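Local coordinates for protein vanadium-dependent haloperoxidase (PDB 4CIT) that probably oxidises halides, with iodide as the preferred one, using hydrogen peroxide and a bound vanadate cofactor, as a bacterial iodoperoxidase, at residues T49-M52 and I53-F57; T310-A313 and Y314-S318; D135-Y138 and M139-G143. All coordinates share one frame; numbering follows the deposited sequence.

In the fold
Each contact is local, about two turns along one helix; contact 1 includes its helix's end. Contact 1 is centred about 21 Å from contact 2 and about 25 Å from contact 3, while the centres of contacts 2 and 3 lie about 26 Å apart; none touches another. Helix 38-55 joins them: Ile51 of contact 1 packs on Arg129 and Met130 of helix 128-144, which carries contact 3, and Leu41 and Ile45 meet Tyr314 of contact 2. Contact 2 sits in helix 307-335, whose later residue Lys332 belongs to the vanadate pocket. Its Phe312 side chain is about 11 Å from the bound sodium ion and meets the ring of Tyr84, a residue of that metal site.

Contact 1: T49-M52 and I53-F57; sequences TEIM and IHDIF
Met52 and Phe57 meet across a Schellman motif that finishes helix 38-55. Two backbone bonds define it: Phe57 N reaches back to Met52 O at 3.1 Å, almost straight at 172°, and Ile56 N bonds to Ile53 O. Ile56 has positive phi (61°), which turns the chain out of the helix. Before it, Ile53, His54 and Asp55 donate to Thr49, Glu50 and Ile51 in ordinary helical fashion, the shortest bond being Asp55 N to Ile51 O at 2.8 Å.

Apolar contact is modest. In one of its two conformers Met52 brings CG to 4.0 Å from Phe57 CD2, the two side chains crossing at about a right angle; the other conformer may differ. Ala62 and Ile65 of helix 59-80 lie against Met52 and Phe57 respectively.

Ile51 and Asp55 run side by side. Ile51 keeps CG1 beside its nitrogen (chi1 -58°), which leaves CG2 on the far side, and this methyl comes within 3.3 Å of Asp55 OD2. The carboxylate is claimed by the loop between helices 108-123 and 128-144: OD1 bonds Ser126 OG and OD2 bonds Phe125 N.

One water clasps the turn, donating to Met52 O at 3.2 Å and to Phe57 O at 2.8 Å.

Contact 2: T310-A313 and Y314-S318; sequences TLFA and YTKAS
Thr310 chi1 (-63°) puts OG1 beside its own nitrogen and leaves the methyl CG2 opposite it, while Tyr314 chi1 (-60°) folds the ring back beside its nitrogen, so that the two side chains run alongside each other. Tyr314, with chi2 near zero, turns one ring face to the preceding turn. Thr310 CG2 sits over that face in a CH-pi contact, 3.6 Å from the centroid of the Tyr314 ring and displaced toward the hydroxyl end, where it is 3.2 Å from Tyr314 CZ. Tyr314 OH bonds Asp42 of helix 38-55; Thr310 OG1 bonds Arg301 of helix 288-302 and, four residues back, the carbonyl of Asp306. Replacing Tyr314 with an alanine would probably leave the Thr310 methyl without its aromatic cover and Asp42 without its phenolic partner.

On another side of the helix, Thr315 keeps OG1 beside its own nitrogen (chi1 -56°), from where it donates to Leu311 O at 2.7 Å. That oxygen also accepts Thr315 N at 2.9 Å, the two donors arriving from opposite faces of the carbonyl plane. Ser318 repeats the pattern one turn on, OG and N both bonding Tyr314 O, with OG at 2.8 Å. Both hydroxyls have weak bonds to Asn70 besides.

Phe312 and Lys316 also lie side by side. The lysine bends at chi3, bringing CE to 3.6 Å from Phe312 CE1 and NZ to 3.5 Å from Phe312 CZ; its charge is met by a salt bridge to Glu381.

The hydroxyls and the ammonium of this buried segment of the PAP2 region are thus satisfied within the protein, and the acid partners Asp42 and Glu381 tie helix 307-335 to helices 38-55 and 367-383.

Contact 3: D135-Y138 and M139-G143; sequences DSLY and MVWEG
Leu137 and Trp141, one helical turn apart on helix 128-144, point the same way, the indole laid back over the turn before it. Trp141 does this with CG beside its backbone nitrogen (chi1 -70°) and only a slight twist of the ring. One face of the indole then takes both the side chain and the backbone of Leu137. Leu137 CB stands almost squarely above the six-membered ring, in a CH-pi contact 4.0 Å from its centroid and 10° off the normal. Leu137 O lies over the same face nearer the five-membered ring, 3.3 Å from Trp141 CG. That carbonyl accepts Trp141 N at 2.9 Å, nearly in line with the C=O bond, and a weak bond from Val140 N.

Tyr138 comes at the indole obliquely. Its chi1 of -81° carries the ring back beside its own nitrogen, and CD1 meets Trp141 CZ3 at 3.8 Å, so that the indole carbon lies at the edge of the phenol ring. Phe149 of helix 146-167 joins this group, edge-to-face with Tyr138 and also touching Trp141.

Glu142 swings CG to the far side from its nitrogen and continues extended; CB alone approaches the earlier turn, 3.2 Å from Tyr138 O, which accepts Glu142 N at 2.8 Å.

Leu110, Val114 and Met117 of helix 108-123 pack against Trp141, Tyr138 and Leu137. The contact therefore brings Leu137, Tyr138 and Trp141 together on the side of the helix that faces helix 108-123; the electron-rich carbonyl oxygen facing the indole is probably held there by its bond to Trp141 N more than by attraction to the ring.

Contact 1: T49-M52 and I53-F57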
loop_
_atom_site.group_PDB
_atom_site.type_symbol
_atom_site.label_atom_id
_atom_site.label_comp_id
_atom_site.label_asym_id
_atom_site.label_seq_id
_atom_site.Cartn_x
_atom_site.Cartn_y
_atom_site.Cartn_z
ATOM N N THR A 49 -5.967 -1.314 -9.595
ATOM C CA THR A 49 -5.101 -0.160 -9.544
ATOM C C THR A 49 -5.618 0.967 -10.439
ATOM O O THR A 49 -5.734 2.196 -10.022
ATOM C CB THR A 49 -3.616 -0.530 -9.803
ATOM O OG1 THR A 49 -3.138 -1.377 -8.742
ATOM C CG2 THR A 49 -2.755 0.663 -9.772
ATOM N N GLU A 50 -5.907 0.601 -11.656
ATOM C CA GLU A 50 -6.426 1.574 -12.638
ATOM C C GLU A 50 -7.765 2.163 -12.206
ATOM O O GLU A 50 -7.959 3.389 -12.254
ATOM C CB GLU A 50 -6.594 0.908 -13.995
ATOM C CG GLU A 50 -5.295 0.495 -14.619
ATOM C CD GLU A 50 -5.472 -0.648 -15.649
ATOM O OE1 GLU A 50 -6.617 -1.022 -15.981
ATOM O OE2 GLU A 50 -4.454 -1.209 -16.118
ATOM N N ILE A 51 -8.631 1.323 -11.659
ATOM C CA ILE A 51 -9.926 1.776 -11.211
ATOM C C ILE A 51 -9.810 2.743 -10.027
ATOM O O ILE A 51 -10.551 3.730 -9.929
ATOM C CB ILE A 51 -10.839 0.598 -10.866
ATOM C CG1 ILE A 51 -10.983 -0.292 -12.129
ATOM C CG2 ILE A 51 -12.168 1.100 -10.234
ATOM C CD1 ILE A 51 -11.811 -1.567 -11.849
ATOM N N MET A 52 -8.886 2.440 -9.116
ATOM C CA MET A 52 -8.575 3.305 -7.988
ATOM C C MET A 52 -8.233 4.722 -8.343
ATOM O O MET A 52 -8.701 5.653 -7.669
ATOM C CB MET A 52 -7.426 2.691 -7.128
ATOM C CG MET A 52 -7.983 1.746 -6.071
ATOM S SD MET A 52 -6.586 1.291 -4.920
ATOM C CE MET A 52 -5.248 1.025 -5.966
ATOM N N ILE A 53 -7.441 4.854 -9.376
ATOM C CA ILE A 53 -7.094 6.154 -9.946
ATOM C C ILE A 53 -8.355 6.836 -10.429
ATOM O O ILE A 53 -8.713 7.959 -9.991
ATOM C CB ILE A 53 -6.181 6.056 -11.129
ATOM C CG1 ILE A 53 -4.849 5.398 -10.743
ATOM C CG2 ILE A 53 -5.907 7.467 -11.680
ATOM C CD1 ILE A 53 -3.990 5.122 -11.961
ATOM N N HIS A 54 -9.091 6.124 -11.272
ATOM C CA HIS A 54 -10.344 6.670 -11.763
ATOM C C HIS A 54 -11.337 7.126 -10.666
ATOM O O HIS A 54 -11.963 8.228 -10.798
ATOM C CB HIS A 54 -11.013 5.680 -12.764
ATOM C CG HIS A 54 -12.312 6.181 -13.254
ATOM N ND1 HIS A 54 -12.410 7.197 -14.186
ATOM C CD2 HIS A 54 -13.578 5.911 -12.858
ATOM C CE1 HIS A 54 -13.681 7.472 -14.405
ATOM N NE2 HIS A 54 -14.412 6.707 -13.616
ATOM N N ASP A 55 -11.506 6.352 -9.580
ATOM C CA ASP A 55 -12.514 6.568 -8.558
ATOM C C ASP A 55 -12.017 7.498 -7.425
ATOM O O ASP A 55 -12.778 7.817 -6.482
ATOM C CB ASP A 55 -12.934 5.209 -7.929
ATOM C CG ASP A 55 -13.790 4.343 -8.863
ATOM O OD1 ASP A 55 -14.247 4.826 -9.917
ATOM O OD2 ASP A 55 -14.067 3.146 -8.531
ATOM N N ILE A 56 -10.747 7.853 -7.527
ATOM C CA ILE A 56 -10.071 8.808 -6.627
ATOM C C ILE A 56 -10.065 8.326 -5.169
ATOM O O ILE A 56 -10.447 8.990 -4.219
ATOM C CB ILE A 56 -10.540 10.262 -6.810
ATOM C CG1 ILE A 56 -10.861 10.497 -8.318
ATOM C CG2 ILE A 56 -9.423 11.184 -6.373
ATOM C CD1 ILE A 56 -11.288 11.907 -8.643
ATOM N N PHE A 57 -9.499 7.152 -5.025
ATOM C CA PHE A 57 -9.174 6.635 -3.699
ATOM C C PHE A 57 -7.942 7.273 -3.101
ATOM O O PHE A 57 -6.907 7.396 -3.722
ATOM C CB PHE A 57 -9.121 5.127 -3.736
ATOM C CG PHE A 57 -10.485 4.494 -3.784
ATOM C CD1 PHE A 57 -11.264 4.422 -2.647
ATOM C CD2 PHE A 57 -11.031 4.021 -4.977
ATOM C CE1 PHE A 57 -12.567 3.902 -2.657
ATOM C CE2 PHE A 57 -12.288 3.491 -4.999
ATOM C CZ PHE A 57 -13.066 3.403 -3.847
HETATM O O HOH W 1 -6.408 7.469 -6.442
#

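Contact 2: T310-A313 and Y314-S318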
loop_
_atom_site.group_PDB
_atom_site.type_symbol
_atom_site.label_atom_id
_atom_site.label_comp_id
_atom_site.label_asym_id
_atom_site.label_seq_id
_atom_site.Cartn_x
_atom_site.Cartn_y
_atom_site.Cartn_z
ATOM N N THR A 310 3.881 -16.352 -5.293
ATOM C CA THR A 310 3.452 -14.955 -5.668
ATOM C C THR A 310 2.405 -14.442 -4.690
ATOM O O THR A 310 2.490 -13.317 -4.187
ATOM C CB THR A 310 2.934 -14.887 -7.102
ATOM O OG1 THR A 310 3.979 -15.237 -7.966
ATOM C CG2 THR A 310 2.444 -13.456 -7.489
ATOM N N LEU A 311 1.335 -15.221 -4.461
ATOM C CA LEU A 311 0.295 -14.835 -3.507
ATOM C C LEU A 311 0.703 -14.662 -2.120
ATOM O O LEU A 311 0.328 -13.725 -1.458
ATOM C CB LEU A 311 -0.851 -15.811 -3.639
ATOM C CG LEU A 311 -2.186 -15.460 -3.150
ATOM C CD1 LEU A 311 -2.623 -14.021 -3.496
ATOM C CD2 LEU A 311 -3.138 -16.530 -3.714
ATOM N N PHE A 312 1.561 -15.555 -1.624
ATOM C CA PHE A 312 2.222 -15.397 -0.380
ATOM C C PHE A 312 2.910 -14.045 -0.268
ATOM O O PHE A 312 2.700 -13.332 0.713
ATOM C CB PHE A 312 3.212 -16.528 -0.271
ATOM C CG PHE A 312 4.241 -16.394 0.787
ATOM C CD1 PHE A 312 3.972 -16.671 2.079
ATOM C CD2 PHE A 312 5.550 -16.122 0.430
ATOM C CE1 PHE A 312 4.979 -16.581 3.054
ATOM C CE2 PHE A 312 6.555 -16.106 1.367
ATOM C CZ PHE A 312 6.277 -16.279 2.683
ATOM N N ALA A 313 3.688 -13.698 -1.226
ATOM C CA ALA A 313 4.394 -12.485 -1.159
ATOM C C ALA A 313 3.460 -11.228 -1.165
ATOM O O ALA A 313 3.614 -10.250 -0.352
ATOM C CB ALA A 313 5.387 -12.388 -2.269
ATOM N N TYR A 314 2.483 -11.253 -2.091
ATOM C CA TYR A 314 1.563 -10.134 -2.173
ATOM C C TYR A 314 0.719 -9.985 -0.906
ATOM O O TYR A 314 0.384 -8.883 -0.476
ATOM C CB TYR A 314 0.613 -10.228 -3.370
ATOM C CG TYR A 314 1.220 -10.256 -4.703
ATOM C CD1 TYR A 314 2.544 -10.028 -4.910
ATOM C CD2 TYR A 314 0.432 -10.443 -5.810
ATOM C CE1 TYR A 314 3.075 -10.018 -6.209
ATOM C CE2 TYR A 314 0.932 -10.404 -7.113
ATOM C CZ TYR A 314 2.291 -10.231 -7.287
ATOM O OH TYR A 314 2.856 -10.307 -8.555
ATOM N N THR A 315 0.351 -11.105 -0.286
ATOM C CA THR A 315 -0.426 -11.070 0.905
ATOM C C THR A 315 0.305 -10.575 2.076
ATOM O O THR A 315 -0.184 -9.666 2.801
ATOM C CB THR A 315 -1.044 -12.463 1.153
ATOM O OG1 THR A 315 -1.805 -12.817 -0.026
ATOM C CG2 THR A 315 -2.007 -12.377 2.311
ATOM N N LYS A 316 1.529 -11.066 2.271
ATOM C CA LYS A 316 2.307 -10.586 3.401
ATOM C C LYS A 316 2.596 -9.044 3.222
ATOM O O LYS A 316 2.478 -8.295 4.211
ATOM C CB LYS A 316 3.566 -11.421 3.575
ATOM C CG LYS A 316 4.189 -11.282 4.939
ATOM C CD LYS A 316 5.475 -12.091 5.135
ATOM C CE LYS A 316 5.365 -13.563 4.969
ATOM N NZ LYS A 316 6.543 -14.312 5.560
ATOM N N ALA A 317 2.894 -8.626 2.030
ATOM C CA ALA A 317 3.194 -7.190 1.723
ATOM C C ALA A 317 1.985 -6.283 1.904
ATOM O O ALA A 317 2.062 -5.207 2.576
ATOM C CB ALA A 317 3.824 -6.993 0.373
ATOM N N SER A 318 0.834 -6.734 1.384
ATOM C CA SER A 318 -0.350 -5.909 1.430
ATOM C C SER A 318 -0.888 -5.817 2.860
ATOM O O SER A 318 -1.372 -4.749 3.246
ATOM C CB SER A 318 -1.378 -6.295 0.393
ATOM O OG SER A 318 -1.876 -7.590 0.645
#

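Contact 3: D135-Y138 and M139-G143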
loop_
_atom_site.group_PDB
_atom_site.type_symbol
_atom_site.label_atom_id
_atom_site.label_comp_id
_atom_site.label_asym_id
_atom_site.label_seq_id
_atom_site.Cartn_x
_atom_site.Cartn_y
_atom_site.Cartn_z
ATOM N N ASP A 135 -15.373 -10.919 -16.762
ATOM C CA ASP A 135 -16.213 -11.614 -17.770
ATOM C C ASP A 135 -15.408 -12.144 -18.981
ATOM O O ASP A 135 -15.731 -13.157 -19.567
ATOM C CB ASP A 135 -17.389 -10.704 -18.176
ATOM C CG ASP A 135 -18.385 -10.472 -17.038
ATOM O OD1 ASP A 135 -18.425 -11.233 -16.027
ATOM O OD2 ASP A 135 -19.219 -9.525 -17.237
ATOM N N SER A 136 -14.287 -11.470 -19.292
ATOM C CA SER A 136 -13.499 -11.850 -20.382
ATOM C C SER A 136 -12.706 -13.093 -20.076
ATOM O O SER A 136 -12.553 -13.939 -20.945
ATOM C CB SER A 136 -12.600 -10.676 -20.836
ATOM O OG SER A 136 -11.547 -10.629 -19.859
ATOM N N LEU A 137 -12.268 -13.243 -18.842
ATOM C CA LEU A 137 -11.607 -14.493 -18.363
ATOM C C LEU A 137 -12.616 -15.609 -18.224
ATOM O O LEU A 137 -12.401 -16.764 -18.679
ATOM C CB LEU A 137 -10.970 -14.246 -17.006
ATOM C CG LEU A 137 -9.697 -13.394 -17.104
ATOM C CD1 LEU A 137 -9.215 -13.052 -15.692
ATOM C CD2 LEU A 137 -8.638 -14.187 -17.825
ATOM N N TYR A 138 -13.751 -15.281 -17.660
ATOM C CA TYR A 138 -14.764 -16.292 -17.492
ATOM C C TYR A 138 -15.132 -16.923 -18.887
ATOM O O TYR A 138 -15.407 -18.123 -19.032
ATOM C CB TYR A 138 -16.065 -15.698 -16.903
ATOM C CG TYR A 138 -16.095 -15.483 -15.415
ATOM C CD1 TYR A 138 -14.950 -15.554 -14.632
ATOM C CD2 TYR A 138 -17.301 -15.154 -14.812
ATOM C CE1 TYR A 138 -15.065 -15.436 -13.241
ATOM C CE2 TYR A 138 -17.393 -14.918 -13.402
ATOM C CZ TYR A 138 -16.264 -15.091 -12.657
ATOM O OH TYR A 138 -16.353 -14.857 -11.277
ATOM N N MET A 139 -15.256 -16.086 -19.867
ATOM C CA MET A 139 -15.706 -16.595 -21.168
ATOM C C MET A 139 -14.748 -17.630 -21.720
ATOM O O MET A 139 -15.165 -18.690 -22.241
ATOM C CB MET A 139 -15.912 -15.385 -22.177
ATOM C CG MET A 139 -16.350 -15.848 -23.503
ATOM S SD MET A 139 -16.373 -14.378 -24.695
ATOM C CE MET A 139 -17.672 -13.576 -23.916
ATOM N N VAL A 140 -13.430 -17.442 -21.541
ATOM C CA VAL A 140 -12.473 -18.387 -22.060
ATOM C C VAL A 140 -12.510 -19.634 -21.190
ATOM O O VAL A 140 -12.465 -20.774 -21.673
ATOM C CB VAL A 140 -11.058 -17.802 -22.015
ATOM C CG1 VAL A 140 -10.022 -18.912 -22.316
ATOM C CG2 VAL A 140 -10.958 -16.733 -23.075
ATOM N N TRP A 141 -12.579 -19.435 -19.866
ATOM C CA TRP A 141 -12.551 -20.607 -18.990
ATOM C C TRP A 141 -13.764 -21.497 -19.199
ATOM O O TRP A 141 -13.609 -22.749 -19.226
ATOM C CB TRP A 141 -12.538 -20.138 -17.523
ATOM C CG TRP A 141 -11.281 -19.487 -17.094
ATOM C CD1 TRP A 141 -10.060 -19.594 -17.643
ATOM C CD2 TRP A 141 -11.150 -18.545 -15.966
ATOM N NE1 TRP A 141 -9.150 -18.760 -16.945
ATOM C CE2 TRP A 141 -9.800 -18.132 -15.919
ATOM C CE3 TRP A 141 -12.052 -18.014 -15.052
ATOM C CZ2 TRP A 141 -9.314 -17.253 -14.928
ATOM C CZ3 TRP A 141 -11.560 -17.143 -14.023
ATOM C CH2 TRP A 141 -10.196 -16.762 -14.007
ATOM N N GLU A 142 -14.927 -20.871 -19.262
ATOM C CA GLU A 142 -16.235 -21.527 -19.400
ATOM C C GLU A 142 -16.238 -22.241 -20.718
ATOM O O GLU A 142 -16.763 -23.378 -20.814
ATOM C CB GLU A 142 -17.446 -20.586 -19.353
ATOM C CG GLU A 142 -18.765 -21.332 -19.221
ATOM C CD GLU A 142 -19.993 -20.442 -19.372
ATOM O OE1 GLU A 142 -19.916 -19.209 -19.132
ATOM O OE2 GLU A 142 -21.068 -20.979 -19.700
ATOM N N GLY A 143 -15.628 -21.623 -21.707
ATOM C CA GLY A 143 -15.485 -22.256 -23.012
ATOM C C GLY A 143 -14.634 -23.496 -23.104
ATOM O O GLY A 143 -14.934 -24.367 -23.927
#